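Side-chain contacts in ESX-1 secretion system protein EccA1 (Mycobacterium tuberculosis, PDB 4F3V), which probably acts as an ATPase that powers substrate export by the ESX-1 type VII secretion system, this chain being its N-terminal helical domain: residues Ser13-Leu18 / Ser79-Arg84; Gly45-Gly50 / Arg54-Arg59; Ala103-Phe108 / Glu123-Ala128; Val175-Ala180 / Phe187-Arg192. All coordinates share one frame; numbering follows the deposited sequence.

In the fold
All four contacts lie in the N-terminal tetratricopeptide-repeat domain of EccA1, spread along an elongated, mostly helical chain. Contact 1 joins helix 2-17 to the loop leading into strand 84-86, and contact 2, between helices 40-48 and 54-62, falls within that span of sequence. The two touch, Arg48 NE meeting Leu81 O, with centres about 13 Å apart. Contact 3, on helices 101-115 and 118-125, follows and packs on contact 2 through Leu57 and Phe58. Contact 4, between helices 167-183 and 187-198, lies farther along, about 40 Å centre to centre from contact 1. Contacts 1 to 3 thus form a continuous packed region, with contact 4 separate from it.

Contact 1 of 4, residues Ser13-Leu18 / Ser79-Arg84; sequences SAVSML and STLNAR. With SO4 (sulfate ion), chain D.
Leu81 alone carries the loop side of this contact: its side chain meets both Val15 and Leu18, and no hydrogen bond joins the two segments. The closest touch is Val15 CG2 to Leu81 CD1 at 3.8 Å, with the two side chains crossing at about a right angle. Val15 presents the branch that lies beside its own backbone N, since chi1 of 175° sends CG1 the other way. Leu81 leaves its backbone across the contact rather than straight at it, and the bend of its chain (chi2 63°) brings CD1 round to the valine. Leu18, three residues after Val15, approaches more loosely: its CD1 lies 4.4 Å from Leu81 CG and about as far from the Leu81 carbonyl. That carbonyl oxygen is taken by Arg48 NE, which ties the loop to helix 40-48, while Ile76 packs against both Val15 and Leu81. After Leu81 the chain turns at Asn82, which has left-handed helical backbone angles and whose N bonds back to Ser79 O at 3.1 Å. It then runs out to Arg84, away from the leucines. There the guanidinium meets a sulfate, probably from the crystallisation liquor, edge-on in its own plane; Arg84 NH1 donates to sulfate O3 at 3.0 Å, nearly straight at 166°. Thr95 OG1 holds Arg84 NE from the partner strand. The arrangement is apolar packing of the first helix of an alpha-helical, tetratricopeptide-repeat-type domain against the loop that enters its short antiparallel strand pair.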
# COMPACT_ATOMS: atom_id res chain seq x y z
N SER A 13 -1.41 -29.80 -6.10
CA SER A 13 -2.70 -30.06 -5.48
C SER A 13 -3.26 -28.78 -4.89
O SER A 13 -4.45 -28.52 -5.03
CB SER A 13 -2.59 -31.15 -4.39
OG SER A 13 -2.30 -32.40 -5.00
N ALA A 14 -2.41 -27.99 -4.23
CA ALA A 14 -2.88 -26.76 -3.60
C ALA A 14 -3.50 -25.83 -4.64
O ALA A 14 -4.55 -25.24 -4.42
CB ALA A 14 -1.77 -26.04 -2.82
N VAL A 15 -2.86 -25.69 -5.79
CA VAL A 15 -3.37 -24.81 -6.82
C VAL A 15 -4.67 -25.35 -7.39
O VAL A 15 -5.58 -24.58 -7.63
CB VAL A 15 -2.34 -24.56 -7.93
CG1 VAL A 15 -2.96 -23.71 -9.05
CG2 VAL A 15 -1.11 -23.85 -7.31
N SER A 16 -4.76 -26.65 -7.59
CA SER A 16 -6.00 -27.25 -8.11
C SER A 16 -7.17 -27.08 -7.14
O SER A 16 -8.30 -27.02 -7.55
CB SER A 16 -5.82 -28.74 -8.35
OG SER A 16 -4.98 -28.95 -9.48
N MET A 17 -6.86 -27.03 -5.86
CA MET A 17 -7.87 -26.97 -4.81
C MET A 17 -8.39 -25.53 -4.63
O MET A 17 -9.41 -25.34 -3.98
CB MET A 17 -7.22 -27.48 -3.51
CG MET A 17 -8.06 -27.36 -2.26
SD MET A 17 -9.17 -28.76 -2.22
CE MET A 17 -7.82 -29.97 -2.18
N LEU A 18 -7.71 -24.53 -5.21
CA LEU A 18 -8.06 -23.12 -4.96
C LEU A 18 -9.51 -22.74 -5.28
O LEU A 18 -10.14 -22.07 -4.48
CB LEU A 18 -7.13 -22.16 -5.70
CG LEU A 18 -5.77 -21.89 -5.07
CD1 LEU A 18 -4.94 -21.10 -6.05
CD2 LEU A 18 -5.89 -21.18 -3.74
N SER A 79 1.38 -16.52 -12.12
CA SER A 79 0.27 -15.64 -12.47
C SER A 79 -1.06 -16.34 -12.40
O SER A 79 -2.09 -15.71 -12.18
CB SER A 79 0.46 -15.07 -13.86
OG SER A 79 1.64 -14.29 -13.87
N THR A 80 -1.03 -17.65 -12.60
CA THR A 80 -2.25 -18.47 -12.59
C THR A 80 -2.85 -18.57 -11.18
O THR A 80 -4.05 -18.78 -11.03
CB THR A 80 -1.91 -19.86 -13.18
OG1 THR A 80 -1.55 -19.68 -14.57
CG2 THR A 80 -3.13 -20.83 -13.09
N LEU A 81 -2.04 -18.39 -10.14
CA LEU A 81 -2.59 -18.33 -8.77
C LEU A 81 -3.48 -17.10 -8.54
O LEU A 81 -4.32 -17.10 -7.63
CB LEU A 81 -1.49 -18.36 -7.73
CG LEU A 81 -0.97 -19.75 -7.38
CD1 LEU A 81 -0.34 -20.36 -8.62
CD2 LEU A 81 -0.00 -19.65 -6.20
N ASN A 82 -3.26 -16.04 -9.33
CA ASN A 82 -3.97 -14.76 -9.19
C ASN A 82 -3.84 -14.18 -7.78
O ASN A 82 -4.80 -13.67 -7.21
CB ASN A 82 -5.45 -14.86 -9.58
CG ASN A 82 -5.65 -15.18 -11.06
OD1 ASN A 82 -5.06 -14.52 -11.92
ND2 ASN A 82 -6.48 -16.18 -11.35
N ALA A 83 -2.64 -14.27 -7.20
CA ALA A 83 -2.36 -13.64 -5.90
C ALA A 83 -2.23 -12.12 -6.12
O ALA A 83 -1.78 -11.68 -7.19
CB ALA A 83 -1.11 -14.22 -5.28
N ARG A 84 -2.68 -11.34 -5.14
CA ARG A 84 -2.59 -9.88 -5.18
C ARG A 84 -2.11 -9.41 -3.82
O ARG A 84 -2.40 -10.06 -2.83
CB ARG A 84 -3.94 -9.25 -5.51
CG ARG A 84 -4.51 -9.68 -6.87
CD ARG A 84 -5.79 -8.90 -7.21
NE ARG A 84 -5.50 -7.49 -7.51
CZ ARG A 84 -5.16 -6.99 -8.70
NH1 ARG A 84 -5.03 -7.75 -9.78
NH2 ARG A 84 -4.89 -5.70 -8.80
S SO4 D . -4.65 -5.42 -12.54
O1 SO4 D . -6.04 -5.00 -12.84
O2 SO4 D . -4.32 -4.97 -11.17
O3 SO4 D . -4.52 -6.89 -12.60
O4 SO4 D . -3.73 -4.79 -13.51

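Contact 2 of 4, residues Gly45-Gly50 / Arg54-Arg59; sequences GRIRCG and RVTLFR
Thr56 faces Arg46 and Ile47 across a helical hairpin, helices 40-48 and 54-62, whose short connection begins with a Schellman motif. Gly50, at positive phi, is its C-prime residue, and Gly50 N bonds to Ile47 O at 3.0 Å. Thr56 splits its two branches between its neighbours. With chi1 of -70° placing OG1 beside the backbone N, CG2 is anti to that N and lies 3.7 Å from Ile47 CG1, the two side chains running alongside in opposite directions. Farther out along Ile47, CD1 meets Leu57 CD1 at 3.7 Å; here the side chains cross at about a right angle, and Leu57 starts across the contact before its tip swings in. Leu57 continues onto Cys111 of helix 101-115. The polar branch, Thr56 OG1, lies obliquely to the Arg46 guanidinium, 3.6 Å from NH2, but the real tie between them is Asp51 in the connection. The arginine reaches it by bending at chi3 (58°), with Thr33 OG1 holding its NH1. Asp51 OD2 thus joins the two helices, taking a salt bridge from Arg46 NE and a hydrogen bond from Thr56 OG1.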
# COMPACT_ATOMS: atom_id res chain seq x y z
N GLY A 45 1.35 -18.60 -2.28
CA GLY A 45 0.11 -19.40 -2.23
C GLY A 45 -0.66 -19.13 -0.94
O GLY A 45 -1.88 -18.96 -0.97
N ARG A 46 0.04 -19.04 0.19
CA ARG A 46 -0.61 -18.74 1.47
C ARG A 46 -1.29 -17.37 1.44
O ARG A 46 -2.44 -17.22 1.92
CB ARG A 46 0.36 -18.83 2.64
CG ARG A 46 0.79 -20.26 2.95
CD ARG A 46 1.90 -20.34 3.98
NE ARG A 46 1.53 -19.71 5.24
CZ ARG A 46 2.00 -20.06 6.45
NH1 ARG A 46 2.90 -21.02 6.60
NH2 ARG A 46 1.58 -19.39 7.51
N ILE A 47 -0.59 -16.39 0.87
CA ILE A 47 -1.15 -15.04 0.68
C ILE A 47 -2.43 -15.12 -0.14
O ILE A 47 -3.44 -14.53 0.20
CB ILE A 47 -0.13 -14.08 -0.00
CG1 ILE A 47 1.05 -13.81 0.93
CG2 ILE A 47 -0.83 -12.78 -0.38
CD1 ILE A 47 2.17 -12.96 0.33
N ARG A 48 -2.38 -15.87 -1.24
CA ARG A 48 -3.56 -16.05 -2.06
C ARG A 48 -4.74 -16.62 -1.26
O ARG A 48 -5.90 -16.31 -1.57
CB ARG A 48 -3.22 -16.97 -3.23
CG ARG A 48 -4.41 -17.51 -4.00
CD ARG A 48 -5.13 -16.42 -4.74
NE ARG A 48 -6.20 -17.00 -5.55
CZ ARG A 48 -7.37 -17.42 -5.09
NH1 ARG A 48 -7.68 -17.32 -3.80
NH2 ARG A 48 -8.25 -17.94 -5.93
N CYS A 49 -4.46 -17.47 -0.27
CA CYS A 49 -5.52 -18.11 0.53
C CYS A 49 -5.97 -17.25 1.70
O CYS A 49 -6.72 -17.71 2.54
CB CYS A 49 -5.07 -19.48 1.05
SG CYS A 49 -4.71 -20.68 -0.25
N GLY A 50 -5.52 -16.00 1.77
CA GLY A 50 -5.97 -15.07 2.79
C GLY A 50 -5.06 -14.98 4.00
O GLY A 50 -5.42 -14.38 5.00
N ARG A 54 2.14 -10.66 8.63
CA ARG A 54 3.36 -9.96 8.23
C ARG A 54 4.54 -10.94 8.01
O ARG A 54 5.39 -10.69 7.13
CB ARG A 54 3.75 -8.89 9.27
CG ARG A 54 4.27 -9.52 10.55
CD ARG A 54 4.61 -8.65 11.75
NE ARG A 54 4.97 -9.66 12.76
CZ ARG A 54 6.20 -10.12 13.03
NH1 ARG A 54 7.29 -9.59 12.48
NH2 ARG A 54 6.34 -11.11 13.92
N VAL A 55 4.61 -12.03 8.78
CA VAL A 55 5.71 -12.99 8.61
C VAL A 55 5.66 -13.71 7.24
O VAL A 55 6.69 -13.93 6.59
CB VAL A 55 5.76 -13.97 9.81
CG1 VAL A 55 6.77 -15.09 9.56
CG2 VAL A 55 6.11 -13.20 11.09
N THR A 56 4.45 -14.02 6.77
CA THR A 56 4.27 -14.65 5.48
C THR A 56 4.79 -13.77 4.32
O THR A 56 5.50 -14.25 3.43
CB THR A 56 2.78 -15.03 5.30
OG1 THR A 56 2.45 -16.13 6.18
CG2 THR A 56 2.49 -15.40 3.89
N LEU A 57 4.45 -12.49 4.33
CA LEU A 57 4.97 -11.55 3.33
C LEU A 57 6.51 -11.40 3.50
O LEU A 57 7.26 -11.36 2.51
CB LEU A 57 4.28 -10.21 3.49
CG LEU A 57 4.20 -9.23 2.31
CD1 LEU A 57 4.21 -9.89 0.94
CD2 LEU A 57 2.93 -8.42 2.52
N PHE A 58 6.99 -11.36 4.74
CA PHE A 58 8.44 -11.28 4.96
C PHE A 58 9.16 -12.46 4.33
O PHE A 58 10.21 -12.31 3.70
CB PHE A 58 8.83 -11.18 6.45
CG PHE A 58 10.29 -11.49 6.70
CD1 PHE A 58 11.27 -10.54 6.45
CD2 PHE A 58 10.69 -12.75 7.16
CE1 PHE A 58 12.62 -10.82 6.65
CE2 PHE A 58 12.05 -13.04 7.35
CZ PHE A 58 13.00 -12.07 7.09
N ARG A 59 8.58 -13.65 4.51
CA ARG A 59 9.21 -14.86 4.03
C ARG A 59 9.21 -14.91 2.53
O ARG A 59 10.16 -15.44 1.93
CB ARG A 59 8.56 -16.10 4.63
CG ARG A 59 8.89 -16.23 6.10
CD ARG A 59 10.03 -17.21 6.25
NE ARG A 59 10.68 -17.05 7.54
CZ ARG A 59 12.00 -17.02 7.75
NH1 ARG A 59 12.90 -17.15 6.76
NH2 ARG A 59 12.44 -16.86 8.98

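Contact 3 of 4, residues Ala103-Phe108 / Glu123-Ala128; sequences AITMGF and EALEAA
Phe108 and Ala124 form the main apolar touch between helices 101-115 and 118-125, which pack antiparallel. The Ala124 methyl sits in the ring plane at the edge of Phe108, 3.6 Å from CD2 and 3.8 Å from CE2, so the phenyl meets the second helix with its rim. Its CG is anti to the backbone N (chi1 174°), which carries the ring out beside the helix, where it stacks with Trp61. A looser apolar touch lies one turn earlier, where Thr105 CG2 comes 4.1 Å from Leu125 CD2. Between methyl and carbonyl the approach is tighter: Thr105 CG2 rests 3.4 Å from Ala124 O, close to where helix 118-125 ends. That oxygen also receives a weak backbone bond from Ala127 N at 3.3 Å. The polar end of Thr105 plays no part across the contact. Its OG1 lies beside its own backbone N and turns back to bond with Pro101 O, four residues earlier, leaving the methyl to face the neighbouring helix. The small side chain of Ala124 suits this close approach, the nearest CA atoms being those of Thr105 and Ala124 at 6.3 Å. Around this buried contact, Trp61 of helix 54-62 touches Thr105, Phe108 and Ala124, Met140 of helix 134-147 meets Leu125, and Ile104 reaches Ile44 of helix 40-48.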
# COMPACT_ATOMS: atom_id res chain seq x y z
N ALA A 103 6.36 -7.37 -7.54
CA ALA A 103 5.14 -7.33 -6.71
C ALA A 103 5.43 -7.65 -5.24
O ALA A 103 4.87 -7.02 -4.33
CB ALA A 103 4.08 -8.29 -7.24
N ILE A 104 6.31 -8.63 -5.01
CA ILE A 104 6.63 -9.03 -3.66
C ILE A 104 7.34 -7.88 -2.95
O ILE A 104 7.04 -7.59 -1.77
CB ILE A 104 7.54 -10.27 -3.60
CG1 ILE A 104 6.94 -11.45 -4.39
CG2 ILE A 104 7.80 -10.65 -2.14
CD1 ILE A 104 7.90 -12.62 -4.48
N THR A 105 8.26 -7.22 -3.67
CA THR A 105 9.00 -6.07 -3.15
C THR A 105 8.04 -4.97 -2.71
O THR A 105 8.17 -4.41 -1.60
CB THR A 105 9.92 -5.46 -4.24
OG1 THR A 105 10.82 -6.43 -4.76
CG2 THR A 105 10.72 -4.25 -3.70
N MET A 106 7.08 -4.67 -3.57
CA MET A 106 6.12 -3.61 -3.30
C MET A 106 5.22 -3.95 -2.11
O MET A 106 5.03 -3.14 -1.21
CB MET A 106 5.27 -3.34 -4.53
CG MET A 106 6.05 -2.77 -5.70
SD MET A 106 5.07 -2.83 -7.22
CE MET A 106 4.12 -1.34 -6.98
N GLY A 107 4.69 -5.17 -2.11
CA GLY A 107 3.90 -5.63 -0.99
C GLY A 107 4.66 -5.62 0.32
O GLY A 107 4.12 -5.22 1.37
N PHE A 108 5.90 -6.08 0.30
CA PHE A 108 6.72 -6.13 1.52
C PHE A 108 6.99 -4.71 2.03
O PHE A 108 6.85 -4.43 3.22
CB PHE A 108 8.04 -6.84 1.23
CG PHE A 108 9.00 -6.82 2.39
CD1 PHE A 108 8.76 -7.58 3.52
CD2 PHE A 108 10.16 -6.08 2.33
CE1 PHE A 108 9.65 -7.59 4.58
CE2 PHE A 108 11.05 -6.09 3.38
CZ PHE A 108 10.80 -6.85 4.51
N GLU A 123 15.05 0.01 2.02
CA GLU A 123 16.11 -0.88 1.59
C GLU A 123 15.59 -1.94 0.60
O GLU A 123 16.26 -2.23 -0.36
CB GLU A 123 16.76 -1.53 2.80
CG GLU A 123 17.91 -2.45 2.46
CD GLU A 123 18.56 -3.06 3.70
OE1 GLU A 123 18.52 -2.45 4.81
OE2 GLU A 123 19.11 -4.16 3.57
N ALA A 124 14.41 -2.51 0.85
CA ALA A 124 13.82 -3.48 -0.07
C ALA A 124 13.52 -2.81 -1.40
O ALA A 124 13.79 -3.37 -2.45
CB ALA A 124 12.54 -4.11 0.51
N LEU A 125 13.01 -1.58 -1.36
CA LEU A 125 12.69 -0.85 -2.60
C LEU A 125 13.92 -0.58 -3.47
O LEU A 125 13.82 -0.59 -4.69
CB LEU A 125 11.93 0.46 -2.29
CG LEU A 125 10.48 0.29 -1.79
CD1 LEU A 125 9.90 1.65 -1.39
CD2 LEU A 125 9.55 -0.39 -2.79
N GLU A 126 15.06 -0.36 -2.83
CA GLU A 126 16.29 -0.01 -3.51
C GLU A 126 17.24 -1.20 -3.74
O GLU A 126 18.35 -1.00 -4.20
CB GLU A 126 17.00 1.10 -2.71
CG GLU A 126 16.15 2.36 -2.58
CD GLU A 126 16.81 3.46 -1.77
OE1 GLU A 126 17.86 3.22 -1.14
OE2 GLU A 126 16.26 4.59 -1.78
N ALA A 127 16.81 -2.41 -3.42
CA ALA A 127 17.67 -3.59 -3.50
C ALA A 127 17.98 -4.04 -4.92
O ALA A 127 18.93 -4.79 -5.12
CB ALA A 127 17.10 -4.77 -2.72
N ALA A 128 17.20 -3.59 -5.92
CA ALA A 128 17.48 -3.97 -7.31
C ALA A 128 16.97 -2.89 -8.27
O ALA A 128 16.11 -2.11 -7.92
CB ALA A 128 16.84 -5.33 -7.67

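Contact 4 of 4, residues Val175-Ala180 / Phe187-Arg192; sequences VAHGVA and FTEAER. With SO4 (sulfate ion), chain G; SO4 (sulfate ion), chain E.
Gly178 and Ala190 mark the close approach of an antiparallel helical hairpin, helices 167-183 and 187-198, with their CA atoms 4.3 Å apart. Gly178 has no side chain, which lets the backbones come this near, and the Ala190 methyl rests 3.4 Å from Gly178 O. Beside this close approach His177 and Glu189 cross obliquely, ring and carboxylate planes 55° apart. His177 NE2 and Glu189 OE2 are 3.6 Å from each other and are linked through a water. It lies in plane at the edge of the imidazole, 2.9 Å from NE2, and donates to OE2. Glu189 is fully extended, with CG anti to the backbone N (chi1 173°), which carries its carboxylate out to the ring. OE2 also takes a salt bridge from Arg193 NE of its own helix, which probably offsets much of its charge. At the start of helix 187-198 a sulfate, probably from the crystallisation liquor, is bound by Thr188: N donates to sulfate O3 at 2.8 Å and OG1 to the same oxygen at 3.0 Å. The helix N terminus would favour such an anion. A second sulfate accepts a hydrogen bond from Arg192 NH1. Val179 points away from helix 187-198 and packs on Tyr213 of helix 207-221. Small residues where two antiparallel helices touch are a hallmark of the helical hairpins of tetratricopeptide-repeat folds, the class to which this domain belongs.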
# COMPACT_ATOMS: atom_id res chain seq x y z
N VAL A 175 -3.57 12.03 -5.51
CA VAL A 175 -4.10 11.91 -4.16
C VAL A 175 -2.99 12.09 -3.11
O VAL A 175 -3.15 12.86 -2.14
CB VAL A 175 -4.82 10.58 -3.94
CG1 VAL A 175 -5.34 10.51 -2.49
CG2 VAL A 175 -5.98 10.43 -4.93
N ALA A 176 -1.86 11.41 -3.29
CA ALA A 176 -0.73 11.56 -2.34
C ALA A 176 -0.22 12.99 -2.27
O ALA A 176 0.08 13.51 -1.17
CB ALA A 176 0.42 10.59 -2.65
N HIS A 177 -0.17 13.65 -3.42
CA HIS A 177 0.30 15.03 -3.50
C HIS A 177 -0.68 15.93 -2.73
O HIS A 177 -0.27 16.79 -1.94
CB HIS A 177 0.42 15.44 -4.98
CG HIS A 177 1.34 16.64 -5.20
ND1 HIS A 177 2.02 16.84 -6.35
CD2 HIS A 177 1.65 17.71 -4.38
CE1 HIS A 177 2.73 17.97 -6.25
NE2 HIS A 177 2.50 18.50 -5.05
N GLY A 178 -1.99 15.69 -2.92
CA GLY A 178 -3.04 16.47 -2.22
C GLY A 178 -3.08 16.26 -0.72
O GLY A 178 -3.23 17.22 0.03
N VAL A 179 -2.93 15.00 -0.29
CA VAL A 179 -2.84 14.67 1.12
C VAL A 179 -1.63 15.34 1.78
O VAL A 179 -1.75 15.92 2.87
CB VAL A 179 -2.85 13.15 1.32
CG1 VAL A 179 -2.46 12.78 2.75
CG2 VAL A 179 -4.25 12.60 0.95
N ALA A 180 -0.46 15.22 1.14
CA ALA A 180 0.76 15.86 1.61
C ALA A 180 0.55 17.39 1.74
O ALA A 180 0.91 18.00 2.75
CB ALA A 180 1.95 15.53 0.68
N PHE A 187 -3.91 24.33 2.00
CA PHE A 187 -5.25 23.81 1.89
C PHE A 187 -5.90 24.05 0.52
O PHE A 187 -6.64 23.20 0.02
CB PHE A 187 -6.12 24.41 3.01
CG PHE A 187 -5.70 23.99 4.40
CD1 PHE A 187 -5.62 22.64 4.72
CD2 PHE A 187 -5.38 24.92 5.38
CE1 PHE A 187 -5.24 22.22 5.99
CE2 PHE A 187 -4.99 24.51 6.65
CZ PHE A 187 -4.93 23.15 6.95
N THR A 188 -5.63 25.22 -0.08
CA THR A 188 -6.16 25.51 -1.41
C THR A 188 -5.58 24.56 -2.44
O THR A 188 -6.31 24.02 -3.28
CB THR A 188 -5.91 26.97 -1.83
OG1 THR A 188 -6.72 27.82 -1.01
CG2 THR A 188 -6.31 27.21 -3.29
N GLU A 189 -4.26 24.36 -2.38
CA GLU A 189 -3.59 23.40 -3.25
C GLU A 189 -4.15 21.98 -3.03
O GLU A 189 -4.41 21.27 -4.00
CB GLU A 189 -2.07 23.45 -3.01
CG GLU A 189 -1.31 22.34 -3.75
CD GLU A 189 0.20 22.43 -3.65
OE1 GLU A 189 0.75 23.36 -2.99
OE2 GLU A 189 0.84 21.54 -4.24
N ALA A 190 -4.31 21.58 -1.77
CA ALA A 190 -4.90 20.28 -1.43
C ALA A 190 -6.27 20.10 -2.09
O ALA A 190 -6.53 19.08 -2.71
CB ALA A 190 -5.03 20.10 0.08
N GLU A 191 -7.11 21.12 -2.03
CA GLU A 191 -8.44 21.05 -2.63
C GLU A 191 -8.40 20.92 -4.14
O GLU A 191 -9.11 20.09 -4.69
CB GLU A 191 -9.27 22.26 -2.21
CG GLU A 191 -9.59 22.22 -0.73
CD GLU A 191 -9.91 23.59 -0.14
OE1 GLU A 191 -9.69 24.61 -0.83
OE2 GLU A 191 -10.36 23.63 1.03
N ARG A 192 -7.55 21.70 -4.81
CA ARG A 192 -7.37 21.54 -6.26
C ARG A 192 -6.88 20.11 -6.61
O ARG A 192 -7.47 19.42 -7.44
CB ARG A 192 -6.36 22.58 -6.80
CG ARG A 192 -6.15 22.49 -8.32
CD ARG A 192 -5.14 23.49 -8.87
NE ARG A 192 -3.82 23.40 -8.23
CZ ARG A 192 -2.81 22.61 -8.59
NH1 ARG A 192 -2.90 21.76 -9.63
NH2 ARG A 192 -1.67 22.64 -7.90
S SO4 G . -4.84 28.27 2.07
O1 SO4 G . -4.57 29.72 1.96
O2 SO4 G . -6.30 28.09 2.29
O3 SO4 G . -4.39 27.61 0.82
O4 SO4 G . -4.08 27.69 3.20
S SO4 E . 1.15 20.58 -11.20
O1 SO4 E . -0.18 21.24 -11.09
O2 SO4 E . 1.06 19.27 -10.52
O3 SO4 E . 1.50 20.32 -12.61
O4 SO4 E . 2.17 21.45 -10.57
O HOH W 1 3.25 21.00 -3.68